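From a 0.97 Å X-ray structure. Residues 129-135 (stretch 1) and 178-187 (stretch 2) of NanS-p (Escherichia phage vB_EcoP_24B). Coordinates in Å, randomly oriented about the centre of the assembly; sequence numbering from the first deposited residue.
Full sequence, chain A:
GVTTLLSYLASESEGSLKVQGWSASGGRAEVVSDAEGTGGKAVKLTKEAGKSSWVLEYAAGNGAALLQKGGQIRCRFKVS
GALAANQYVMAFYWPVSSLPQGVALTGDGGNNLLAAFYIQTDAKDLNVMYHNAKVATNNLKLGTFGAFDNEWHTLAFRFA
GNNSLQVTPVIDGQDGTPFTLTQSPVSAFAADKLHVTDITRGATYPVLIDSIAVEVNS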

# COMPACT_ATOMS: atom_id res chain seq x y z
N MET A 129 2.28 -5.56 7.66
CA MET A 129 1.79 -5.18 8.97
C MET A 129 0.61 -4.23 8.83
O MET A 129 0.51 -3.48 7.86
CB MET A 129 2.90 -4.44 9.73
CG MET A 129 4.20 -5.20 9.87
SD MET A 129 4.11 -6.71 10.86
CE MET A 129 3.70 -6.05 12.46
N TYR A 130 -0.26 -4.24 9.83
CA TYR A 130 -1.41 -3.34 9.92
C TYR A 130 -1.16 -2.36 11.05
O TYR A 130 -1.06 -2.76 12.21
CB TYR A 130 -2.68 -4.16 10.17
CG TYR A 130 -4.00 -3.42 10.18
CD1 TYR A 130 -4.16 -2.18 9.59
CD2 TYR A 130 -5.11 -4.01 10.76
CE1 TYR A 130 -5.40 -1.54 9.59
CE2 TYR A 130 -6.34 -3.38 10.78
CZ TYR A 130 -6.49 -2.15 10.19
OH TYR A 130 -7.72 -1.52 10.23
N HIS A 131 -1.08 -1.07 10.70
CA HIS A 131 -0.86 -0.01 11.68
C HIS A 131 -2.20 0.39 12.30
O HIS A 131 -2.81 1.41 11.97
CB HIS A 131 -0.20 1.18 11.00
CG HIS A 131 0.28 2.24 11.94
ND1 HIS A 131 1.15 3.22 11.53
CD2 HIS A 131 0.05 2.46 13.26
CE1 HIS A 131 1.42 4.02 12.55
NE2 HIS A 131 0.75 3.59 13.61
N ASN A 132 -2.68 -0.46 13.21
CA ASN A 132 -3.96 -0.23 13.85
C ASN A 132 -3.85 -0.14 15.36
O ASN A 132 -4.88 -0.08 16.03
CB ASN A 132 -5.02 -1.26 13.43
CG ASN A 132 -4.81 -2.60 14.09
OD1 ASN A 132 -3.69 -3.02 14.37
ND2 ASN A 132 -5.91 -3.29 14.34
N ALA A 133 -2.64 -0.07 15.91
CA ALA A 133 -2.41 0.06 17.34
C ALA A 133 -1.65 1.35 17.63
O ALA A 133 -0.95 1.88 16.78
CB ALA A 133 -1.63 -1.14 17.87
N LYS A 134 -1.79 1.84 18.87
CA LYS A 134 -1.07 3.05 19.26
C LYS A 134 0.44 2.87 19.20
O LYS A 134 1.16 3.79 18.81
CB LYS A 134 -1.48 3.47 20.66
CG LYS A 134 -2.88 4.02 20.78
CD LYS A 134 -3.12 4.56 22.19
CE LYS A 134 -4.56 4.42 22.64
NZ LYS A 134 -4.87 3.03 23.07
N VAL A 135 0.95 1.71 19.62
CA VAL A 135 2.38 1.43 19.59
C VAL A 135 2.63 0.21 18.72
O VAL A 135 1.85 -0.75 18.73
CB VAL A 135 3.01 1.27 20.99
CG1 VAL A 135 2.87 2.55 21.78
CG2 VAL A 135 2.40 0.11 21.74
N PRO A 178 -7.71 -13.87 6.94
CA PRO A 178 -8.60 -12.70 6.94
C PRO A 178 -8.44 -11.92 8.24
O PRO A 178 -8.15 -12.47 9.30
CB PRO A 178 -10.00 -13.31 6.83
CG PRO A 178 -9.77 -14.62 6.17
CD PRO A 178 -8.46 -15.13 6.69
N PHE A 179 -8.65 -10.61 8.14
CA PHE A 179 -8.64 -9.73 9.30
C PHE A 179 -9.73 -8.69 9.12
O PHE A 179 -10.16 -8.41 8.00
CB PHE A 179 -7.26 -9.05 9.49
CG PHE A 179 -6.89 -8.11 8.37
CD1 PHE A 179 -6.40 -8.58 7.16
CD2 PHE A 179 -7.03 -6.75 8.54
CE1 PHE A 179 -6.08 -7.69 6.15
CE2 PHE A 179 -6.71 -5.86 7.54
CZ PHE A 179 -6.23 -6.33 6.34
N THR A 180 -10.17 -8.10 10.22
CA THR A 180 -11.20 -7.08 10.18
C THR A 180 -10.58 -5.71 10.44
O THR A 180 -9.82 -5.53 11.40
CB THR A 180 -12.32 -7.39 11.16
OG1 THR A 180 -12.95 -8.62 10.77
CG2 THR A 180 -13.38 -6.30 11.16
N LEU A 181 -10.89 -4.75 9.57
CA LEU A 181 -10.43 -3.39 9.77
C LEU A 181 -10.95 -2.86 11.10
O LEU A 181 -12.07 -3.18 11.51
CB LEU A 181 -10.92 -2.48 8.65
CG LEU A 181 -10.40 -2.79 7.26
CD1 LEU A 181 -11.16 -1.99 6.22
CD2 LEU A 181 -8.91 -2.53 7.12
N THR A 182 -10.14 -2.05 11.76
CA THR A 182 -10.50 -1.38 12.99
C THR A 182 -10.15 0.09 12.84
O THR A 182 -9.54 0.51 11.86
CB THR A 182 -9.74 -1.96 14.21
OG1 THR A 182 -8.35 -1.64 14.11
CG2 THR A 182 -9.90 -3.45 14.31
N GLN A 183 -10.51 0.87 13.84
CA GLN A 183 -9.96 2.22 13.93
C GLN A 183 -8.44 2.15 14.06
O GLN A 183 -7.87 1.16 14.50
CB GLN A 183 -10.59 2.97 15.10
CG GLN A 183 -12.10 3.12 14.95
CD GLN A 183 -12.72 4.05 15.97
OE1 GLN A 183 -12.03 4.76 16.68
NE2 GLN A 183 -14.05 4.05 16.03
N SER A 184 -7.79 3.25 13.68
CA SER A 184 -6.34 3.33 13.65
C SER A 184 -5.91 4.70 14.16
O SER A 184 -6.65 5.67 14.02
CB SER A 184 -5.83 3.17 12.21
OG SER A 184 -4.49 3.59 12.04
N PRO A 185 -4.70 4.80 14.73
CA PRO A 185 -4.21 6.10 15.18
C PRO A 185 -3.68 6.99 14.07
O PRO A 185 -3.39 8.16 14.34
CB PRO A 185 -3.07 5.72 16.14
CG PRO A 185 -2.52 4.48 15.55
CD PRO A 185 -3.74 3.72 15.05
N VAL A 186 -3.52 6.47 12.86
CA VAL A 186 -2.94 7.27 11.79
C VAL A 186 -3.87 8.43 11.47
O VAL A 186 -5.05 8.23 11.17
CB VAL A 186 -2.64 6.40 10.56
CG1 VAL A 186 -2.12 7.26 9.41
CG2 VAL A 186 -1.64 5.29 10.90
N SER A 187 -3.32 9.64 11.52
CA SER A 187 -4.11 10.86 11.39
C SER A 187 -3.49 11.90 10.50
O SER A 187 -4.18 12.86 10.16
CB SER A 187 -4.33 11.50 12.77
OG SER A 187 -3.08 11.82 13.36

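The two stretches belong to one chain and bury 444 Å² between them, both sides summed. Stretch 1 opens with the end of a strand, 129-130, and stretch 2 has a short one, 179-180, but no backbone-to-backbone hydrogen bond joins them. Side chains make the links. The nearest CA atoms across the stretches are those of Asn 132 and Ser 184, 4.3 Å apart.

Met 129 makes no contact with stretch 2. Tyr 130 points toward it and is buried. Its ring meets the ring of Phe 179, with Tyr 130 CD2 4.0 Å from Phe 179 CD2. The planes are inclined at 57°, so this is an oblique aromatic contact. Farther out, Leu 181 CD2 lies 3.9 Å from Tyr 130 CZ and adds apolar packing. The phenol oxygen accepts a hydrogen bond from the backbone: Thr 182 N to Tyr 130 OH is 2.9 Å and nearly straight, at 165°. The donor sits near the plane of the ring, at its edge.

His 131 bonds through its backbone and packs through its ring. Ser 184 OG donates to His 131 O at 2.8 Å. The same hydroxyl oxygen accepts from Val 186 N, with N to OG 3.1 Å, so it links this part of stretch 2 to stretch 1. Val 186 CG2 lies over one face of the imidazole, 3.6 Å from its centroid, in a CH-pi contact.

Asn 132 uses its amide: Asn 132 ND2 donates to Thr 182 OG1 at 3.0 Å. That hydroxyl in turn donates to its neighbour's carbonyl, with Thr 182 OG1 to Gln 183 O 2.9 Å. The two bonds form a short relay.

Beyond this point the contact thins. The CA-to-CB bonds of Ala 133 and Lys 134 point away, yet their backbone still meets a proline ring: Ala 133 O is 3.3 Å from Pro 185 CG. Val 135 makes no contact.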